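Local coordinates for protein chitinase (Thermococcus chitonophagus, PDB 5XSW) that probably acts as an endochitinase on chitin, this piece of it pairing an N-terminal beta-sandwich domain with a helical domain that holds the bound glycan, at residues 47-52 with 66-71; 275-280 with 293-298; 309-314 with 347-352. One frame throughout, in Å; residues are numbered along the deposited sequence.

Contact 1. Residues 47-52 with 66-71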
loop_
_atom_site.group_PDB
_atom_site.type_symbol
_atom_site.label_atom_id
_atom_site.label_comp_id
_atom_site.label_asym_id
_atom_site.label_seq_id
_atom_site.Cartn_x
_atom_site.Cartn_y
_atom_site.Cartn_z
ATOM N N LEU A 47 -28.658 -31.620 -2.061
ATOM C CA LEU A 47 -27.940 -32.767 -2.632
ATOM C C LEU A 47 -26.587 -32.371 -3.223
ATOM O O LEU A 47 -25.593 -33.058 -3.048
ATOM C CB LEU A 47 -28.784 -33.426 -3.722
ATOM C CG LEU A 47 -30.124 -34.017 -3.241
ATOM C CD1 LEU A 47 -31.093 -34.258 -4.392
ATOM C CD2 LEU A 47 -29.881 -35.300 -2.500
ATOM N N SER A 48 -26.566 -31.261 -3.947
ATOM C CA SER A 48 -25.329 -30.756 -4.529
ATOM C C SER A 48 -25.460 -29.287 -4.970
ATOM O O SER A 48 -26.527 -28.846 -5.408
ATOM C CB SER A 48 -24.950 -31.588 -5.739
ATOM O OG SER A 48 -25.812 -31.214 -6.797
ATOM N N ILE A 49 -24.359 -28.543 -4.868
ATOM C CA ILE A 49 -24.284 -27.196 -5.413
ATOM C C ILE A 49 -22.987 -27.155 -6.211
ATOM O O ILE A 49 -21.906 -27.376 -5.636
ATOM C CB ILE A 49 -24.270 -26.126 -4.295
ATOM C CG1 ILE A 49 -25.512 -26.226 -3.421
ATOM C CG2 ILE A 49 -24.106 -24.724 -4.878
ATOM C CD1 ILE A 49 -25.591 -25.139 -2.323
ATOM N N LYS A 50 -23.097 -26.934 -7.514
ATOM C CA LYS A 50 -21.937 -26.994 -8.414
ATOM C C LYS A 50 -21.965 -25.842 -9.368
ATOM O O LYS A 50 -23.030 -25.247 -9.585
ATOM C CB LYS A 50 -21.923 -28.307 -9.206
ATOM C CG LYS A 50 -21.868 -29.545 -8.302
ATOM C CD LYS A 50 -21.804 -30.825 -9.142
ATOM C CE LYS A 50 -21.523 -32.046 -8.280
ATOM N NZ LYS A 50 -21.334 -33.272 -9.124
ATOM N N TYR A 51 -20.812 -25.493 -9.943
ATOM C CA TYR A 51 -20.817 -24.466 -10.986
ATOM C C TYR A 51 -21.204 -25.097 -12.286
ATOM O O TYR A 51 -20.818 -26.227 -12.542
ATOM C CB TYR A 51 -19.454 -23.783 -11.173
ATOM C CG TYR A 51 -18.984 -23.001 -9.978
ATOM C CD1 TYR A 51 -19.696 -21.874 -9.535
ATOM C CD2 TYR A 51 -17.827 -23.355 -9.319
ATOM C CE1 TYR A 51 -19.272 -21.154 -8.433
ATOM C CE2 TYR A 51 -17.380 -22.637 -8.218
ATOM C CZ TYR A 51 -18.106 -21.530 -7.791
ATOM O OH TYR A 51 -17.675 -20.817 -6.717
ATOM N N ALA A 52 -21.923 -24.347 -13.114
ATOM C CA ALA A 52 -22.399 -24.870 -14.373
ATOM C C ALA A 52 -21.247 -25.237 -15.286
ATOM O O ALA A 52 -21.372 -26.169 -16.083
ATOM C CB ALA A 52 -23.303 -23.872 -15.054
ATOM N N VAL A 66 -28.994 -21.966 3.955
ATOM C CA VAL A 66 -27.835 -22.494 3.222
ATOM C C VAL A 66 -26.910 -21.289 2.866
ATOM O O VAL A 66 -27.393 -20.268 2.408
ATOM C CB VAL A 66 -28.253 -23.229 1.933
ATOM C CG1 VAL A 66 -27.021 -23.787 1.177
ATOM C CG2 VAL A 66 -29.214 -24.423 2.253
ATOM N N THR A 67 -25.611 -21.420 3.095
ATOM C CA THR A 67 -24.652 -20.326 2.790
ATOM C C THR A 67 -23.639 -20.807 1.765
ATOM O O THR A 67 -22.920 -21.780 2.029
ATOM C CB THR A 67 -23.925 -19.885 4.042
ATOM O OG1 THR A 67 -24.906 -19.540 5.037
ATOM C CG2 THR A 67 -22.958 -18.633 3.717
ATOM N N ILE A 68 -23.627 -20.172 0.592
ATOM C CA ILE A 68 -22.701 -20.527 -0.466
ATOM C C ILE A 68 -21.494 -19.584 -0.403
ATOM O O ILE A 68 -21.672 -18.363 -0.433
ATOM C CB ILE A 68 -23.318 -20.414 -1.836
ATOM C CG1 ILE A 68 -24.506 -21.407 -1.988
ATOM C CG2 ILE A 68 -22.243 -20.690 -2.916
ATOM C CD1 ILE A 68 -25.357 -21.037 -3.217
ATOM N N ASP A 69 -20.300 -20.156 -0.311
ATOM C CA ASP A 69 -19.031 -19.386 -0.312
ATOM C C ASP A 69 -18.346 -19.607 -1.665
ATOM O O ASP A 69 -18.009 -20.730 -1.994
ATOM C CB ASP A 69 -18.162 -19.837 0.872
ATOM C CG ASP A 69 -16.771 -19.136 0.934
ATOM O OD1 ASP A 69 -16.423 -18.388 0.029
ATOM O OD2 ASP A 69 -16.040 -19.394 1.898
ATOM N N LEU A 70 -18.186 -18.542 -2.459
ATOM C CA LEU A 70 -17.649 -18.666 -3.794
ATOM C C LEU A 70 -16.113 -18.764 -3.810
ATOM O O LEU A 70 -15.536 -18.909 -4.879
ATOM C CB LEU A 70 -18.084 -17.486 -4.662
ATOM C CG LEU A 70 -19.594 -17.317 -4.848
ATOM C CD1 LEU A 70 -19.901 -15.995 -5.558
ATOM C CD2 LEU A 70 -20.163 -18.532 -5.671
ATOM N N THR A 71 -15.511 -18.687 -2.626
ATOM C CA THR A 71 -14.051 -18.772 -2.408
ATOM C C THR A 71 -13.293 -17.991 -3.481
ATOM O O THR A 71 -13.394 -16.771 -3.524
ATOM C CB THR A 71 -13.544 -20.276 -2.308
ATOM O OG1 THR A 71 -13.678 -20.953 -3.560
ATOM C CG2 THR A 71 -14.316 -21.013 -1.247
HETATM O O HOH W 1 -15.551 -21.795 -5.797
#

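Contact 2. Residues 275-280 with 293-298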
loop_
_atom_site.group_PDB
_atom_site.type_symbol
_atom_site.label_atom_id
_atom_site.label_comp_id
_atom_site.label_asym_id
_atom_site.label_seq_id
_atom_site.Cartn_x
_atom_site.Cartn_y
_atom_site.Cartn_z
ATOM N N ASP A 275 2.311 11.844 -3.848
ATOM C CA ASP A 275 2.886 13.159 -3.499
ATOM C C ASP A 275 1.965 14.282 -4.006
ATOM O O ASP A 275 1.752 15.280 -3.316
ATOM C CB ASP A 275 4.367 13.328 -4.054
ATOM C CG ASP A 275 5.412 12.390 -3.339
ATOM O OD1 ASP A 275 5.053 11.415 -2.618
ATOM O OD2 ASP A 275 6.639 12.576 -3.542
ATOM N N ASP A 276 1.354 14.117 -5.167
ATOM C CA ASP A 276 0.459 15.156 -5.632
ATOM C C ASP A 276 -0.759 15.404 -4.673
ATOM O O ASP A 276 -1.239 16.557 -4.532
ATOM C CB ASP A 276 -0.093 14.810 -7.017
ATOM C CG ASP A 276 -1.046 15.919 -7.569
ATOM O OD1 ASP A 276 -0.653 17.088 -7.464
ATOM O OD2 ASP A 276 -2.174 15.650 -8.104
ATOM N N TYR A 277 -1.269 14.328 -4.057
ATOM C CA TYR A 277 -2.476 14.424 -3.212
ATOM C C TYR A 277 -2.123 14.826 -1.793
ATOM O O TYR A 277 -2.957 15.412 -1.132
ATOM C CB TYR A 277 -3.263 13.092 -3.173
ATOM C CG TYR A 277 -4.168 12.897 -4.388
ATOM C CD1 TYR A 277 -3.666 13.040 -5.701
ATOM C CD2 TYR A 277 -5.520 12.612 -4.226
ATOM C CE1 TYR A 277 -4.482 12.870 -6.792
ATOM C CE2 TYR A 277 -6.343 12.413 -5.304
ATOM C CZ TYR A 277 -5.815 12.568 -6.599
ATOM O OH TYR A 277 -6.615 12.389 -7.697
ATOM N N MET A 278 -0.907 14.503 -1.315
ATOM C CA MET A 278 -0.585 14.665 0.101
ATOM C C MET A 278 0.380 15.849 0.368
ATOM O O MET A 278 0.354 16.445 1.443
ATOM C CB MET A 278 0.069 13.411 0.690
ATOM C CG MET A 278 -0.763 12.069 0.535
ATOM S SD MET A 278 -2.480 12.390 1.115
ATOM C CE MET A 278 -2.083 12.856 2.703
ATOM N N LYS A 279 1.262 16.144 -0.578
ATOM C CA LYS A 279 2.349 17.080 -0.269
ATOM C C LYS A 279 1.886 18.555 -0.406
ATOM O O LYS A 279 1.613 19.036 -1.496
ATOM C CB LYS A 279 3.579 16.820 -1.199
ATOM C CG LYS A 279 4.822 17.744 -0.830
ATOM C CD LYS A 279 5.944 17.502 -1.958
ATOM C CE LYS A 279 7.215 18.327 -1.642
ATOM N NZ LYS A 279 7.957 18.531 -2.926
ATOM N N VAL A 280 1.849 19.260 0.702
ATOM C CA VAL A 280 1.357 20.629 0.708
ATOM C C VAL A 280 2.586 21.535 0.641
ATOM O O VAL A 280 3.666 21.069 0.321
ATOM C CB VAL A 280 0.513 20.952 1.954
ATOM C CG1 VAL A 280 -0.848 20.138 1.958
ATOM C CG2 VAL A 280 1.302 20.689 3.229
ATOM N N PRO A 293 -6.842 16.221 3.430
ATOM C CA PRO A 293 -7.779 15.775 4.484
ATOM C C PRO A 293 -8.830 14.771 3.986
ATOM O O PRO A 293 -9.234 13.884 4.744
ATOM C CB PRO A 293 -8.424 17.111 4.977
ATOM C CG PRO A 293 -8.240 18.066 3.765
ATOM C CD PRO A 293 -6.847 17.685 3.275
ATOM N N ILE A 294 -9.215 14.835 2.725
ATOM C CA ILE A 294 -10.119 13.809 2.192
ATOM C C ILE A 294 -9.427 12.440 2.099
ATOM O O ILE A 294 -9.995 11.394 2.482
ATOM C CB ILE A 294 -10.661 14.281 0.819
ATOM C CG1 ILE A 294 -11.584 15.491 1.084
ATOM C CG2 ILE A 294 -11.437 13.136 0.120
ATOM C CD1 ILE A 294 -11.635 16.453 -0.149
ATOM N N VAL A 295 -8.166 12.428 1.658
ATOM C CA VAL A 295 -7.397 11.164 1.647
ATOM C C VAL A 295 -7.272 10.575 3.070
ATOM O O VAL A 295 -7.484 9.410 3.254
ATOM C CB VAL A 295 -5.972 11.375 1.030
ATOM C CG1 VAL A 295 -5.108 10.084 1.126
ATOM C CG2 VAL A 295 -6.147 11.814 -0.427
ATOM N N ALA A 296 -6.895 11.390 4.035
ATOM C CA ALA A 296 -6.797 10.919 5.403
ATOM C C ALA A 296 -8.138 10.346 5.902
ATOM O O ALA A 296 -8.159 9.272 6.518
ATOM C CB ALA A 296 -6.319 12.051 6.355
ATOM N N ALA A 297 -9.232 11.052 5.602
ATOM C CA ALA A 297 -10.596 10.570 5.974
ATOM C C ALA A 297 -10.909 9.210 5.319
ATOM O O ALA A 297 -11.425 8.334 5.945
ATOM C CB ALA A 297 -11.630 11.613 5.561
ATOM N N VAL A 298 -10.580 9.032 4.039
ATOM C CA VAL A 298 -10.804 7.752 3.391
ATOM C C VAL A 298 -9.931 6.665 3.999
ATOM O O VAL A 298 -10.386 5.537 4.155
ATOM C CB VAL A 298 -10.567 7.851 1.851
ATOM C CG1 VAL A 298 -10.622 6.465 1.140
ATOM C CG2 VAL A 298 -11.661 8.844 1.241
#

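Contact 3. Residues 309-314 with 347-352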
loop_
_atom_site.group_PDB
_atom_site.type_symbol
_atom_site.label_atom_id
_atom_site.label_comp_id
_atom_site.label_asym_id
_atom_site.label_seq_id
_atom_site.Cartn_x
_atom_site.Cartn_y
_atom_site.Cartn_z
ATOM N N ALA A 309 -16.593 -5.164 7.966
ATOM C CA ALA A 309 -16.693 -6.282 6.996
ATOM C C ALA A 309 -16.315 -7.602 7.628
ATOM O O ALA A 309 -16.765 -8.670 7.176
ATOM C CB ALA A 309 -15.802 -6.064 5.775
ATOM N N ALA A 310 -15.435 -7.544 8.617
ATOM C CA ALA A 310 -14.941 -8.765 9.238
ATOM C C ALA A 310 -15.831 -9.234 10.377
ATOM O O ALA A 310 -15.934 -10.413 10.617
ATOM C CB ALA A 310 -13.523 -8.551 9.809
ATOM N N VAL A 311 -16.354 -8.311 11.171
ATOM C CA VAL A 311 -17.020 -8.760 12.410
ATOM C C VAL A 311 -18.552 -8.519 12.386
ATOM O O VAL A 311 -19.261 -8.967 13.284
ATOM C CB VAL A 311 -16.399 -8.107 13.655
ATOM C CG1 VAL A 311 -14.873 -8.285 13.631
ATOM C CG2 VAL A 311 -16.761 -6.659 13.762
ATOM N N GLY A 312 -19.042 -7.856 11.340
ATOM C CA GLY A 312 -20.447 -7.544 11.171
ATOM C C GLY A 312 -21.111 -6.945 12.397
ATOM O O GLY A 312 -20.634 -5.952 12.984
ATOM N N ASP A 313 -22.217 -7.576 12.809
ATOM C CA ASP A 313 -23.069 -7.051 13.892
ATOM C C ASP A 313 -22.346 -6.866 15.207
ATOM O O ASP A 313 -22.709 -6.029 16.029
ATOM C CB ASP A 313 -24.274 -7.984 14.102
ATOM C CG ASP A 313 -25.372 -7.753 13.054
ATOM O OD1 ASP A 313 -25.401 -6.638 12.452
ATOM O OD2 ASP A 313 -26.196 -8.679 12.834
ATOM N N LYS A 314 -21.301 -7.645 15.420
ATOM C CA LYS A 314 -20.513 -7.476 16.641
ATOM C C LYS A 314 -19.891 -6.084 16.794
ATOM O O LYS A 314 -19.604 -5.642 17.919
ATOM C CB LYS A 314 -19.420 -8.554 16.657
ATOM C CG LYS A 314 -18.897 -8.942 18.019
ATOM C CD LYS A 314 -18.189 -10.325 18.053
ATOM C CE LYS A 314 -17.756 -10.680 19.546
ATOM N NZ LYS A 314 -17.035 -11.999 19.835
ATOM N N LYS A 347 -6.965 -8.706 18.997
ATOM C CA LYS A 347 -8.093 -9.628 19.129
ATOM C C LYS A 347 -9.229 -9.054 20.013
ATOM O O LYS A 347 -9.874 -9.788 20.767
ATOM C CB LYS A 347 -7.612 -10.983 19.717
ATOM C CG LYS A 347 -6.660 -11.741 18.765
ATOM C CD LYS A 347 -7.383 -12.035 17.433
ATOM C CE LYS A 347 -6.472 -12.939 16.567
ATOM N NZ LYS A 347 -7.000 -13.305 15.216
ATOM N N ILE A 348 -9.470 -7.755 19.901
ATOM C CA ILE A 348 -10.563 -7.086 20.627
ATOM C C ILE A 348 -11.935 -7.689 20.358
ATOM O O ILE A 348 -12.785 -7.760 21.251
ATOM C CB ILE A 348 -10.568 -5.591 20.269
ATOM C CG1 ILE A 348 -9.431 -4.922 21.050
ATOM C CG2 ILE A 348 -11.971 -4.951 20.533
ATOM C CD1 ILE A 348 -8.973 -3.576 20.436
ATOM N N PHE A 349 -12.159 -8.166 19.142
ATOM C CA PHE A 349 -13.476 -8.622 18.748
ATOM C C PHE A 349 -13.632 -10.128 18.824
ATOM O O PHE A 349 -14.594 -10.671 18.326
ATOM C CB PHE A 349 -13.801 -8.124 17.327
ATOM C CG PHE A 349 -13.846 -6.621 17.240
ATOM C CD1 PHE A 349 -12.680 -5.900 16.988
ATOM C CD2 PHE A 349 -15.045 -5.924 17.462
ATOM C CE1 PHE A 349 -12.706 -4.469 16.958
ATOM C CE2 PHE A 349 -15.090 -4.519 17.442
ATOM C CZ PHE A 349 -13.932 -3.787 17.173
ATOM N N SER A 350 -12.669 -10.814 19.420
ATOM C CA SER A 350 -12.769 -12.277 19.517
ATOM C C SER A 350 -12.177 -12.668 20.853
ATOM O O SER A 350 -12.826 -12.471 21.903
ATOM C CB SER A 350 -12.073 -12.975 18.331
ATOM O OG SER A 350 -10.769 -12.427 18.099
ATOM N N ASP A 351 -10.927 -13.119 20.853
ATOM C CA ASP A 351 -10.296 -13.651 22.073
ATOM C C ASP A 351 -10.358 -12.719 23.264
ATOM O O ASP A 351 -10.465 -13.189 24.410
ATOM C CB ASP A 351 -8.810 -14.000 21.849
ATOM C CG ASP A 351 -8.571 -14.776 20.575
ATOM O OD1 ASP A 351 -9.534 -15.058 19.831
ATOM O OD2 ASP A 351 -7.396 -15.077 20.285
ATOM N N ASN A 352 -10.246 -11.406 23.041
ATOM C CA ASN A 352 -10.137 -10.502 24.182
ATOM C C ASN A 352 -11.362 -9.598 24.367
ATOM O O ASN A 352 -11.306 -8.573 25.030
ATOM C CB ASN A 352 -8.839 -9.666 24.092
ATOM C CG ASN A 352 -7.613 -10.544 24.166
ATOM O OD1 ASN A 352 -7.536 -11.399 25.034
ATOM N ND2 ASN A 352 -6.688 -10.402 23.219
#

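Contact 1. Residues 47-52 with 66-71
V66 begins the contact with I49: the two side chains slide past one another in opposite directions, V66 CG1 lying 4.0 Å from I49 CD1. I68, two residues on, returns to the same partner, its CG1 3.9 Å from I49 CD1. A single methyl therefore serves both residues. It can do so because I49 carries CG1 anti to its carbonyl carbon (chi1 -59°) and extends straight on to CD1, spanning backbones whose CA atoms are 8.5 Å apart at I49 and I68. Branched aliphatics suit this buried layer, where I49 and I68 also meet P57. D69 points away from I49 and Y51; its OD1 receives T71 N at 2.8 Å in an Asx turn that bends the chain at the strand's end, and R482 adds a salt bridge to the carboxylate. L70 lies at the edge of the Y51 ring, close to the ring plane, with CD2 3.9 Å from Y51 CE1. A tyrosine is apt here, since the ring packs against leucine while the hydroxyl serves a polar need: one water sits 2.5 Å from Y51 OH and donates to L70 O at 3.0 Å, satisfying a carbonyl at the rim of the apolar layer. R73 makes a cation-pi contact with the same ring. The touching parts, 49-51 and 66-70, run 23° apart, yet their strands belong to different antiparallel sheets and share no backbone bonds here. Two sheets laid face to face with an aliphatic filling define a beta sandwich, the N-terminal domain of this chain.

Contact 2. Residues 275-280 with 293-298
D275 O accepts K279 N at 2.9 Å and, only weakly, M278 N at 3.4 Å as its helix ends, and this last turn presents M278 and Y277 to V295. The contact itself is wholly apolar. M278 meets V295 tip to tip, its SD 3.5 Å from V295 CG1 and 3.6 Å from V295 CB. The first two torsions (chi1 -56°, chi2 -50°) bring the sulfur to the valine, and chi3 sets only the terminal methyl; an unbranched, polarisable methionine adapts well to such a place. The other V295 methyl, CG2, comes to the edge of the Y277 ring near its plane, 3.9 Å from Y277 CD2, and the two side chains cross at about a right angle. In the compact, beta-branched valine, CG1 and CB thus serve the sulfur, while CG2 meets the tyrosine and also borders SD. Tyrosine suits its site because the phenol extends beyond the valine and its OH bonds to K412 O, while Y277 O is tied to T291 OG1. Short helix 274-278 packs by these residues on the first half of the long helix 288-311, near the kink at P293, whose nitrogen has no hydrogen to donate. V295 is also covered by F257 and I260 of helix 254-263, M278 touches loop residue V252, and I294, A297 and V298 pack on helix 186-199, so the long helix runs through the core of the helical domain.

Contact 3. Residues 309-314 with 347-352
F349 buries the most surface here, with K314 and V311 supplying the other side. V311 crosses the phenylalanine at about a right angle: its CG1 lies 3.9 Å from F349 CB, and its CG2 reaches the ring at CD2, 4.1 Å off. Both methyls take part because CG2 occupies the crowded position between backbone N and carbonyl carbon while CG1 stands anti to that carbon (chi1 -51°). I348 CG2 lies 3.6 Å above one face of the F349 ring, toward its rim, so the large flat side chain is packed from more than one direction. K314 works differently. Extended beyond CG, it reaches across to the backbone and donates from NZ to F349 O at 3.2 Å, approaching from above the carbonyl plane (49° out of it) with a C=O...N angle of 127°. A long, flexible chain with a charged N-H donor at its end suits this reach, and the lysine also makes a cation-pi contact with W353. An alanine here has no ammonium group, which would probably leave F349 O without this donor's hold and W353 without its cation, so that the turn is less firmly tied to helix 313-321. The carbonyl sits in a type I turn from K347 to S350, whose K347 O takes S350 N and N352 N from opposite faces. The contact joins the G312 bend between helices 288-311 and 313-321 to the loop linking helices 340-346 and 353-357; F318 of helix 313-321 meets the F349 ring, and the C-terminal P486 bonds to F349 and S350 and touches V311.

Overall arrangement
Contact 1 belongs to the N-terminal sandwich, contacts 2 and 3 to the helical domain. The latter two share helix 288-311: contact 2 uses its earlier part and contact 3 its end, their centres about 29 Å apart and nearest atoms about 13 Å. Contact 3 lies nearer the sandwich, its nearest atoms about 12 Å from contact 1 against about 24 Å for contact 2. K36 of strand 32-41 bonds to A309 O, tying that helix end to the sandwich, and residues near the C terminus touch both, R482 at contact 1 and P486 at contact 3. Contact 2 lies near the glycan, the M278 side chain being about 11 Å from a bound N-acetylglucosamine and touching V252, next to pocket residue Q251.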